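PDB 5K9Z: putative short-chain dehydrogenase/reductase from Burkholderia xenovorans, which is probably an NAD(P)-dependent oxidoreductase of the short-chain dehydrogenase/reductase family, interconverting alcohol and carbonyl groups on a substrate that remains to be established. Local coordinates for residues A96-A101 against L117-D122; S145-A150 against H166-L171; M92-G97 against Y126-A131. One frame throughout, in Å; residues are numbered along the deposited sequence. Where two conformers were deposited one is given.

Interaction 1. Residues A96-A101 against L117-D122; sequences AGFVGA and LGVLLD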
ATOM      1  N   ALA C  96      19.929  -0.039  10.435  1.00 18.93           N
ATOM      2  CA  ALA C  96      20.254  -1.020  11.466  1.00 23.93           C
ATOM      3  C   ALA C  96      20.005  -2.413  10.915  1.00 24.15           C
ATOM      4  O   ALA C  96      18.938  -2.676  10.351  1.00 24.59           O
ATOM      5  CB  ALA C  96      19.432  -0.802  12.742  1.00 25.44           C
ATOM      6  N   GLY C  97      21.012  -3.276  11.029  1.00 22.89           N
ATOM      7  CA  GLY C  97      20.868  -4.687  10.719  1.00 20.96           C
ATOM      8  C   GLY C  97      20.364  -5.402  11.950  1.00 26.45           C
ATOM      9  O   GLY C  97      21.151  -5.990  12.699  1.00 33.98           O
ATOM     10  N   PHE C  98      19.063  -5.312  12.201  1.00 24.61           N
ATOM     11  CA  PHE C  98      18.519  -5.666  13.507  1.00 27.01           C
ATOM     12  C   PHE C  98      17.051  -6.025  13.334  1.00 25.08           C
ATOM     13  O   PHE C  98      16.342  -5.358  12.579  1.00 23.09           O
ATOM     14  CB  PHE C  98      18.673  -4.500  14.495  1.00 24.46           C
ATOM     15  CG  PHE C  98      18.134  -4.790  15.870  1.00 26.36           C
ATOM     16  CD1 PHE C  98      18.921  -5.419  16.823  1.00 25.69           C
ATOM     17  CD2 PHE C  98      16.836  -4.439  16.211  1.00 26.48           C
ATOM     18  CE1 PHE C  98      18.428  -5.677  18.110  1.00 29.11           C
ATOM     19  CE2 PHE C  98      16.335  -4.710  17.487  1.00 27.66           C
ATOM     20  CZ  PHE C  98      17.125  -5.326  18.430  1.00 25.94           C
ATOM     21  N   VAL C  99      16.599  -7.071  14.027  1.00 22.19           N
ATOM     22  CA  VAL C  99      15.220  -7.541  13.922  1.00 24.60           C
ATOM     23  C   VAL C  99      14.491  -7.451  15.259  1.00 19.34           C
ATOM     24  O   VAL C  99      13.384  -6.894  15.339  1.00 19.61           O
ATOM     25  CB  VAL C  99      15.155  -8.985  13.365  1.00 29.31           C
ATOM     26  CG1 VAL C  99      13.703  -9.441  13.256  1.00 25.65           C
ATOM     27  CG2 VAL C  99      15.836  -9.058  12.015  1.00 31.52           C
ATOM     28  N   GLY C 100      15.059  -8.059  16.301  1.00 16.95           N
ATOM     29  CA  GLY C 100      14.502  -7.963  17.646  1.00 19.19           C
ATOM     30  C   GLY C 100      13.436  -9.012  17.930  1.00 20.26           C
ATOM     31  O   GLY C 100      13.612 -10.207  17.626  1.00 17.01           O
ATOM     32  N   ALA C 101      12.329  -8.568  18.514  1.00 19.80           N
ATOM     33  CA  ALA C 101      11.319  -9.496  19.001  1.00 21.46           C
ATOM     34  C   ALA C 101      10.617 -10.207  17.855  1.00 18.95           C
ATOM     35  O   ALA C 101      10.293  -9.606  16.824  1.00 15.88           O
ATOM     36  CB  ALA C 101      10.295  -8.747  19.849  1.00 15.75           C
ATOM     37  N   LEU C 117      11.898  -1.480  19.456  1.00 14.94           N
ATOM     38  CA  LEU C 117      11.559  -0.127  19.016  1.00 14.83           C
ATOM     39  C   LEU C 117      12.669   0.875  19.332  1.00 16.95           C
ATOM     40  O   LEU C 117      12.812   1.875  18.619  1.00 23.49           O
ATOM     41  CB  LEU C 117      10.230   0.301  19.642  1.00 14.44           C
ATOM     42  CG  LEU C 117       8.949   0.001  18.834  1.00 23.69           C
ATOM     43  CD1 LEU C 117       8.859  -1.430  18.365  1.00 31.58           C
ATOM     44  CD2 LEU C 117       7.733   0.332  19.682  1.00 28.87           C
ATOM     45  N   GLY C 118      13.477   0.612  20.369  1.00 16.83           N
ATOM     46  CA  GLY C 118      14.577   1.511  20.691  1.00 16.34           C
ATOM     47  C   GLY C 118      15.575   1.618  19.556  1.00 20.71           C
ATOM     48  O   GLY C 118      16.031   2.716  19.215  1.00 20.30           O
ATOM     49  N   VAL C 119      15.880   0.486  18.918  1.00 17.37           N
ATOM     50  CA  VAL C 119      16.794   0.463  17.786  1.00 14.93           C
ATOM     51  C   VAL C 119      16.084   0.905  16.500  1.00 19.42           C
ATOM     52  O   VAL C 119      16.583   1.757  15.751  1.00 20.13           O
ATOM     53  CB  VAL C 119      17.403  -0.948  17.625  1.00 19.80           C
ATOM     54  CG1 VAL C 119      18.294  -1.000  16.414  1.00 17.14           C
ATOM     55  CG2 VAL C 119      18.159  -1.414  18.917  1.00 23.32           C
ATOM     56  N   LEU C 120      14.940   0.291  16.195  1.00 14.15           N
ATOM     57  CA  LEU C 120      14.357   0.438  14.866  1.00 13.49           C
ATOM     58  C   LEU C 120      13.548   1.710  14.694  1.00 14.41           C
ATOM     59  O   LEU C 120      13.336   2.140  13.551  1.00 16.64           O
ATOM     60  CB  LEU C 120      13.494  -0.784  14.523  1.00 16.52           C
ATOM     61  CG  LEU C 120      14.277  -2.107  14.412  1.00 18.73           C
ATOM     62  CD1 LEU C 120      13.382  -3.296  14.035  1.00 14.35           C
ATOM     63  CD2 LEU C 120      15.421  -1.994  13.418  1.00 15.36           C
ATOM     64  N   LEU C 121      13.049   2.293  15.778  1.00 15.40           N
ATOM     65  CA  LEU C 121      12.237   3.503  15.700  1.00 18.45           C
ATOM     66  C   LEU C 121      12.885   4.667  16.437  1.00 17.29           C
ATOM     67  O   LEU C 121      13.110   5.720  15.824  1.00 17.60           O
ATOM     68  CB  LEU C 121      10.825   3.238  16.259  1.00 15.17           C
ATOM     69  CG  LEU C 121       9.915   4.466  16.396  1.00 18.27           C
ATOM     70  CD1 LEU C 121       9.808   5.226  15.076  1.00 19.11           C
ATOM     71  CD2 LEU C 121       8.529   4.052  16.890  1.00 18.38           C
ATOM     72  N   ASP C 122      13.202   4.514  17.734  1.00 13.92           N
ATOM     73  CA  ASP C 122      13.807   5.626  18.466  1.00 15.08           C
ATOM     74  C   ASP C 122      15.096   6.063  17.792  1.00 20.11           C
ATOM     75  O   ASP C 122      15.352   7.264  17.642  1.00 17.30           O
ATOM     76  CB  ASP C 122      14.098   5.228  19.917  1.00 18.10           C
ATOM     77  CG  ASP C 122      12.849   4.882  20.707  1.00 25.77           C
ATOM     78  OD1 ASP C 122      11.732   5.246  20.296  1.00 23.37           O
ATOM     79  OD2 ASP C 122      12.993   4.173  21.724  1.00 32.37           O
TER

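Interaction 2. Residues S145-A150 against H166-L171; sequences SVASTA and HAVIGL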
ATOM      1  N   SER C 145      16.366   6.782   5.627  1.00 13.76           N
ATOM      2  CA  SER C 145      16.173   5.706   6.588  1.00 13.55           C
ATOM      3  C   SER C 145      15.948   4.397   5.841  1.00 17.88           C
ATOM      4  O   SER C 145      15.186   4.345   4.873  1.00 18.76           O
ATOM      5  CB  SER C 145      14.991   5.993   7.517  1.00 15.98           C
ATOM      6  OG  SER C 145      15.184   7.205   8.240  1.00 17.74           O
ATOM      7  N   VAL C 146      16.594   3.333   6.302  1.00 16.95           N
ATOM      8  CA  VAL C 146      16.411   2.014   5.695  1.00 13.72           C
ATOM      9  C   VAL C 146      15.245   1.376   6.437  1.00 16.32           C
ATOM     10  O   VAL C 146      15.394   0.895   7.572  1.00 14.33           O
ATOM     11  CB  VAL C 146      17.682   1.170   5.773  1.00 13.96           C
ATOM     12  CG1 VAL C 146      17.451  -0.251   5.159  1.00 15.90           C
ATOM     13  CG2 VAL C 146      18.831   1.907   5.074  1.00 14.72           C
ATOM     14  N   ALA C 147      14.067   1.424   5.822  1.00 14.17           N
ATOM     15  CA  ALA C 147      12.915   0.789   6.443  1.00 13.37           C
ATOM     16  C   ALA C 147      12.881  -0.648   5.939  1.00 15.97           C
ATOM     17  O   ALA C 147      13.905  -1.331   5.999  1.00 19.25           O
ATOM     18  CB  ALA C 147      11.623   1.555   6.146  1.00 13.17           C
ATOM     19  N   SER C 148      11.759  -1.085   5.376  1.00 17.57           N
ATOM     20  CA  SER C 148      11.555  -2.470   4.950  1.00 15.42           C
ATOM     21  C   SER C 148      10.174  -2.571   4.326  1.00 13.62           C
ATOM     22  O   SER C 148       9.294  -1.761   4.617  1.00 19.15           O
ATOM     23  CB  SER C 148      11.647  -3.444   6.131  1.00 18.58           C
ATOM     24  OG  SER C 148      11.094  -4.691   5.791  1.00 22.09           O
ATOM     25  N   THR C 149       9.971  -3.620   3.517  1.00 13.88           N
ATOM     26  CA  THR C 149       8.626  -3.930   3.051  1.00 17.89           C
ATOM     27  C   THR C 149       7.676  -4.169   4.218  1.00 13.88           C
ATOM     28  O   THR C 149       6.464  -3.947   4.087  1.00 13.94           O
ATOM     29  CB  THR C 149       8.640  -5.168   2.137  1.00 18.56           C
ATOM     30  OG1 THR C 149       9.353  -6.228   2.775  1.00 21.35           O
ATOM     31  CG2 THR C 149       9.324  -4.861   0.840  1.00 23.64           C
ATOM     32  N   ALA C 150       8.202  -4.601   5.371  1.00 13.79           N
ATOM     33  CA  ALA C 150       7.380  -4.732   6.566  1.00 13.73           C
ATOM     34  C   ALA C 150       6.852  -3.389   7.068  1.00 20.62           C
ATOM     35  O   ALA C 150       5.919  -3.369   7.881  1.00 20.86           O
ATOM     36  CB  ALA C 150       8.183  -5.432   7.672  1.00 13.74           C
ATOM     37  N   HIS C 166       6.629   0.632   9.974  1.00 13.21           N
ATOM     38  CA  HIS C 166       5.525   1.528   9.634  1.00 18.28           C
ATOM     39  C   HIS C 166       5.728   2.897  10.267  1.00 17.79           C
ATOM     40  O   HIS C 166       5.487   3.926   9.628  1.00 15.24           O
ATOM     41  CB  HIS C 166       4.179   0.944  10.092  1.00 13.51           C
ATOM     42  CG  HIS C 166       3.543  -0.006   9.118  1.00 22.25           C
ATOM     43  ND1 HIS C 166       3.997  -1.294   8.924  1.00 16.54           N
ATOM     44  CD2 HIS C 166       2.458   0.132   8.314  1.00 18.79           C
ATOM     45  CE1 HIS C 166       3.235  -1.900   8.028  1.00 15.57           C
ATOM     46  NE2 HIS C 166       2.280  -1.067   7.661  1.00 18.86           N
ATOM     47  N   ALA C 167       6.165   2.921  11.528  1.00 13.34           N
ATOM     48  CA  ALA C 167       6.419   4.179  12.222  1.00 18.37           C
ATOM     49  C   ALA C 167       7.537   4.983  11.555  1.00 17.72           C
ATOM     50  O   ALA C 167       7.469   6.221  11.492  1.00 17.08           O
ATOM     51  CB  ALA C 167       6.738   3.895  13.698  1.00 13.52           C
ATOM     52  N   VAL C 168       8.579   4.295  11.066  1.00 17.35           N
ATOM     53  CA  VAL C 168       9.689   4.946  10.362  1.00 15.19           C
ATOM     54  C   VAL C 168       9.195   5.626   9.087  1.00 13.22           C
ATOM     55  O   VAL C 168       9.609   6.745   8.752  1.00 17.80           O
ATOM     56  CB  VAL C 168      10.797   3.916  10.053  1.00 15.56           C
ATOM     57  CG1 VAL C 168      11.778   4.454   9.033  1.00 14.80           C
ATOM     58  CG2 VAL C 168      11.541   3.485  11.354  1.00 14.34           C
ATOM     59  N   ILE C 169       8.306   4.968   8.351  1.00 17.84           N
ATOM     60  CA  ILE C 169       7.738   5.610   7.173  0.51 14.48           C
ATOM     61  C   ILE C 169       6.880   6.807   7.576  1.00 13.60           C
ATOM     62  O   ILE C 169       6.940   7.867   6.944  1.00 14.27           O
ATOM     63  CB  ILE C 169       6.969   4.576   6.333  0.51 16.25           C
ATOM     64  CG1 ILE C 169       7.979   3.638   5.663  0.51 13.33           C
ATOM     65  CG2 ILE C 169       6.067   5.270   5.297  0.51 13.68           C
ATOM     66  CD1 ILE C 169       7.366   2.511   4.860  0.51 13.42           C
ATOM     67  N   GLY C 170       6.110   6.690   8.661  1.00 15.49           N
ATOM     68  CA  GLY C 170       5.334   7.844   9.115  1.00 16.04           C
ATOM     69  C   GLY C 170       6.208   9.005   9.574  1.00 14.01           C
ATOM     70  O   GLY C 170       5.938  10.171   9.262  1.00 14.30           O
ATOM     71  N   LEU C 171       7.266   8.699  10.323  1.00 17.60           N
ATOM     72  CA  LEU C 171       8.187   9.743  10.756  1.00 20.53           C
ATOM     73  C   LEU C 171       8.910  10.355   9.564  1.00 17.65           C
ATOM     74  O   LEU C 171       9.166  11.564   9.539  1.00 14.26           O
ATOM     75  CB  LEU C 171       9.194   9.162  11.737  1.00 17.74           C
ATOM     76  CG  LEU C 171      10.219  10.107  12.333  1.00 22.34           C
ATOM     77  CD1 LEU C 171       9.545  11.315  12.968  1.00 21.59           C
ATOM     78  CD2 LEU C 171      11.014   9.336  13.352  1.00 24.26           C
TER

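Interaction 3. Residues M92-G97 against Y126-A131; sequences MVNNAG and YGIKHA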
ATOM      1  N   MET C  92      22.458  11.739   5.873  1.00 15.53           N
ATOM      2  CA  MET C  92      22.343  10.883   7.047  1.00 15.22           C
ATOM      3  C   MET C  92      21.629   9.599   6.645  1.00 18.29           C
ATOM      4  O   MET C  92      20.565   9.660   6.025  1.00 19.63           O
ATOM      5  CB  MET C  92      21.559  11.581   8.152  1.00 17.86           C
ATOM      6  CG  MET C  92      21.289  10.701   9.362  1.00 16.60           C
ATOM      7  SD  MET C  92      22.763  10.511  10.364  1.00 23.08           S
ATOM      8  CE  MET C  92      22.128   9.629  11.794  1.00 23.26           C
ATOM      9  N   VAL C  93      22.181   8.444   7.010  1.00 16.98           N
ATOM     10  CA  VAL C  93      21.548   7.160   6.702  1.00 14.58           C
ATOM     11  C   VAL C  93      21.238   6.447   8.015  1.00 14.35           C
ATOM     12  O   VAL C  93      22.144   5.967   8.704  1.00 15.17           O
ATOM     13  CB  VAL C  93      22.416   6.292   5.784  1.00 19.02           C
ATOM     14  CG1 VAL C  93      21.702   4.972   5.477  1.00 15.56           C
ATOM     15  CG2 VAL C  93      22.691   7.019   4.477  1.00 17.75           C
ATOM     16  N   ASN C  94      19.955   6.372   8.363  1.00 14.06           N
ATOM     17  CA  ASN C  94      19.504   5.655   9.553  1.00 13.89           C
ATOM     18  C   ASN C  94      19.300   4.203   9.165  1.00 22.32           C
ATOM     19  O   ASN C  94      18.288   3.855   8.557  1.00 14.29           O
ATOM     20  CB  ASN C  94      18.210   6.242  10.092  1.00 15.39           C
ATOM     21  CG  ASN C  94      18.354   7.685  10.474  1.00 20.39           C
ATOM     22  OD1 ASN C  94      19.218   8.032  11.275  1.00 17.08           O
ATOM     23  ND2 ASN C  94      17.533   8.545   9.877  1.00 19.83           N
ATOM     24  N   ASN C  95      20.268   3.361   9.506  1.00 16.17           N
ATOM     25  CA  ASN C  95      20.266   1.963   9.107  1.00 14.02           C
ATOM     26  C   ASN C  95      20.628   1.085  10.300  1.00 19.24           C
ATOM     27  O   ASN C  95      21.521   1.422  11.087  1.00 22.31           O
ATOM     28  CB  ASN C  95      21.242   1.740   7.946  1.00 16.47           C
ATOM     29  CG  ASN C  95      21.548   0.270   7.713  1.00 24.35           C
ATOM     30  OD1 ASN C  95      22.601  -0.229   8.122  1.00 29.54           O
ATOM     31  ND2 ASN C  95      20.628  -0.429   7.078  1.00 14.40           N
ATOM     32  N   ALA C  96      19.929  -0.039  10.435  1.00 18.93           N
ATOM     33  CA  ALA C  96      20.254  -1.020  11.466  1.00 23.93           C
ATOM     34  C   ALA C  96      20.005  -2.413  10.915  1.00 24.15           C
ATOM     35  O   ALA C  96      18.938  -2.676  10.351  1.00 24.59           O
ATOM     36  CB  ALA C  96      19.432  -0.802  12.742  1.00 25.44           C
ATOM     37  N   GLY C  97      21.012  -3.276  11.029  1.00 22.89           N
ATOM     38  CA  GLY C  97      20.868  -4.687  10.719  1.00 20.96           C
ATOM     39  C   GLY C  97      20.364  -5.402  11.950  1.00 26.45           C
ATOM     40  O   GLY C  97      21.151  -5.990  12.699  1.00 33.98           O
ATOM     41  N   TYR C 126      16.068   9.853  16.657  1.00 14.50           N
ATOM     42  CA  TYR C 126      17.259  10.575  17.107  1.00 19.00           C
ATOM     43  C   TYR C 126      18.110  10.999  15.919  1.00 20.36           C
ATOM     44  O   TYR C 126      18.620  12.123  15.879  1.00 19.01           O
ATOM     45  CB  TYR C 126      18.105   9.713  18.056  1.00 14.94           C
ATOM     46  CG  TYR C 126      17.408   9.186  19.294  1.00 15.05           C
ATOM     47  CD1 TYR C 126      16.427   9.926  19.941  1.00 15.26           C
ATOM     48  CD2 TYR C 126      17.716   7.924  19.801  1.00 17.84           C
ATOM     49  CE1 TYR C 126      15.779   9.440  21.052  1.00 16.85           C
ATOM     50  CE2 TYR C 126      17.078   7.426  20.942  1.00 23.03           C
ATOM     51  CZ  TYR C 126      16.109   8.185  21.551  1.00 22.21           C
ATOM     52  OH  TYR C 126      15.463   7.700  22.660  1.00 21.86           O
ATOM     53  N   GLY C 127      18.263  10.107  14.933  1.00 16.29           N
ATOM     54  CA  GLY C 127      19.048  10.443  13.759  1.00 14.54           C
ATOM     55  C   GLY C 127      18.435  11.569  12.942  1.00 14.74           C
ATOM     56  O   GLY C 127      19.139  12.458  12.464  1.00 17.93           O
ATOM     57  N   ILE C 128      17.117  11.541  12.748  1.00 17.97           N
ATOM     58  CA  ILE C 128      16.484  12.640  12.022  1.00 16.28           C
ATOM     59  C   ILE C 128      16.637  13.930  12.818  1.00 17.11           C
ATOM     60  O   ILE C 128      17.021  14.976  12.283  1.00 18.75           O
ATOM     61  CB  ILE C 128      15.005  12.327  11.733  1.00 14.41           C
ATOM     62  CG1 ILE C 128      14.887  11.120  10.790  1.00 16.78           C
ATOM     63  CG2 ILE C 128      14.289  13.568  11.106  1.00 14.68           C
ATOM     64  CD1 ILE C 128      13.470  10.657  10.604  1.00 19.06           C
ATOM     65  N   LYS C 129      16.366  13.863  14.115  1.00 17.53           N
ATOM     66  CA  LYS C 129      16.448  15.062  14.947  1.00 18.16           C
ATOM     67  C   LYS C 129      17.824  15.715  14.844  1.00 19.12           C
ATOM     68  O   LYS C 129      17.937  16.900  14.521  1.00 16.21           O
ATOM     69  CB  LYS C 129      16.117  14.713  16.394  1.00 15.63           C
ATOM     70  CG  LYS C 129      16.373  15.853  17.386  1.00 16.19           C
ATOM     71  CD  LYS C 129      15.998  15.403  18.784  1.00 17.27           C
ATOM     72  CE  LYS C 129      16.444  16.421  19.846  1.00 20.12           C
ATOM     73  NZ  LYS C 129      16.108  15.920  21.209  1.00 17.38           N
ATOM     74  N   HIS C 130      18.888  14.952  15.094  1.00 15.75           N
ATOM     75  CA  HIS C 130      20.207  15.574  15.177  1.00 18.30           C
ATOM     76  C   HIS C 130      20.823  15.853  13.812  1.00 18.53           C
ATOM     77  O   HIS C 130      21.510  16.866  13.650  1.00 16.59           O
ATOM     78  CB  HIS C 130      21.109  14.745  16.079  1.00 18.70           C
ATOM     79  CG  HIS C 130      20.639  14.770  17.496  1.00 21.01           C
ATOM     80  ND1 HIS C 130      20.911  15.826  18.344  1.00 21.37           N
ATOM     81  CD2 HIS C 130      19.819  13.937  18.181  1.00 16.60           C
ATOM     82  CE1 HIS C 130      20.319  15.620  19.507  1.00 22.49           C
ATOM     83  NE2 HIS C 130      19.652  14.479  19.437  1.00 19.69           N
ATOM     84  N   ALA C 131      20.591  14.998  12.811  1.00 17.10           N
ATOM     85  CA  ALA C 131      21.039  15.353  11.464  1.00 16.47           C
ATOM     86  C   ALA C 131      20.359  16.635  10.980  1.00 22.34           C
ATOM     87  O   ALA C 131      21.004  17.512  10.389  1.00 22.22           O
ATOM     88  CB  ALA C 131      20.765  14.202  10.485  1.00 15.50           C
TER

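Interaction 1. Residues A96-A101 against L117-D122
F98 and V119 meet just beyond the NNAG signature of the short-chain dehydrogenase/reductase fold, where the chain leaving strand 91-94 runs past one side of helix 110-138. From CB to CZ the F98 side chain lies against V119. F98 CB is 4.0 Å from V119 CG1, and chi1 of -180° sets F98 CG anti to the backbone N, 3.8 Å from V119 CG1. The ring then leans on the valine: F98 CD2 is 3.7 Å from V119 CG1, CE2 sits against V119 CB and CG2, and CZ reaches V119 CG2. V119 CG2 makes a CH-pi contact over the ring face, 4.1 Å from the F98 centroid and 13° off the normal; the two side chains cross at about a right angle. On the opposite face lies the backbone N of G100, displaced toward the rim, while L120 CG comes to the ring edge in plane, 3.9 Å from F98 CD2.

A96 adds its CB to the same patch, 3.8 Å from V119 CG1, so that V119 is shared by the two residues. The helix is uneven here: a pi-type turn at 118-122 has L117 O accept from both L121 N and D122 N. L120, within that turn, also rests on Y161 and A164 of helix 159-179. The far end of the loop belongs to the dimer: G100 and A101 pair antiparallel with a strand of the second subunit, and F98 packs on F272 of that subunit. L120 finishes the contact against the loop backbone, CD1 lying 3.8 Å from V99 O and CD2 3.6 Å from F98 O.

Interaction 2. Residues S145-A150 against H166-L171
Within the beta-alpha-beta unit of strand 141-146, helix 159-179 and strand 184-191, S145 and A147 rest on V168 where the Rossmann-type strand gives way to the loop carrying S148. That serine, with Y161 and K165 of the YxxxK sequence, matches the Ser-Tyr-Lys set of the family, so this is probably the catalytic end of the sheet. V168 does most of the work. Its CG1, anti to the backbone N (chi1 165°), reaches 3.9 Å from S145 CB and 4.1 Å from A147 CB, touching both with one methyl.

Further on, the chain bends into a short 3-10 segment and A150 draws near H166. A150 O lies at the imidazole edge, near its plane and 3.0 Å from H166 ND1; ND1 is hydrogen-bonded to T162 O, one turn back in the helix. K165 NZ is hydrogen-bonded to V146 O, tying helix 159-179 to the end of the strand. S148 is itself braced by an ST turn: its OG accepts from A150 N at 2.9 Å, with an N-H...O angle of 160°.

Interaction 3. Residues M92-G97 against Y126-A131
The flat carboxamide of N94 meets G127 and I128 from one side of its plane: G127 CA and I128 CG1 are both displaced toward the same face. N94 OD1 approaches G127 CA at 3.5 Å, while N94 ND2 lies 3.8 Å from I128 CG1, the two side chains crossing at about a right angle. ND2 is also hydrogen-bonded to S145 OG on the neighbouring strand. The H130 ring turns to E72 and not to the strand.

This is strand-on-helix packing in the Rossmann-type fold. Strand 92-94 and helix segment 126-131 run nearly antiparallel, at 167°, with axes 8.9 Å apart, as expected where a helix returns between parallel strands. M92 fills the other half of the contact. Its CB stands 3.6 Å from A131 CB, and CG touches the same methyl. The bend at chi2 (76°) sets SD, and an extended chi3 (173°) carries M92 CE to 3.7 Å from G127 CA. G127 thus meets both M92 and N94 with bare backbone, which is what allows the strand side chains so close to the helix. The chemistry is mixed: the carbons of M92 pack on A131 CB and G127 CA beside a buried amide. With its ND2 held from the sheet side, that amide meets G127 and I128 through van der Waals contact, so shape rather than polar pairing fits strand to helix here.

In the fold
Helix 110-138 joins interactions 1 and 3, whose centres are 12 Å apart: its earlier turns meet residues 96-101, its later ones strand 91-94, and A96 and G97 belong to both segments. Interaction 2 lies beside both. L121 CD1 of interaction 1 packs on A167 CB of interaction 2 at 3.6 Å, one of the points where helices 110-138 and 159-179 pack on each other. Interactions 2 and 3 share the sheet, with V146 N probably hydrogen-bonded to N94 O (2.9 Å). All three lie near the C-terminal ends of strands 91-94 and 141-146, where the NNAG sequence and S148, Y161 and K165 suggest the cofactor and active site.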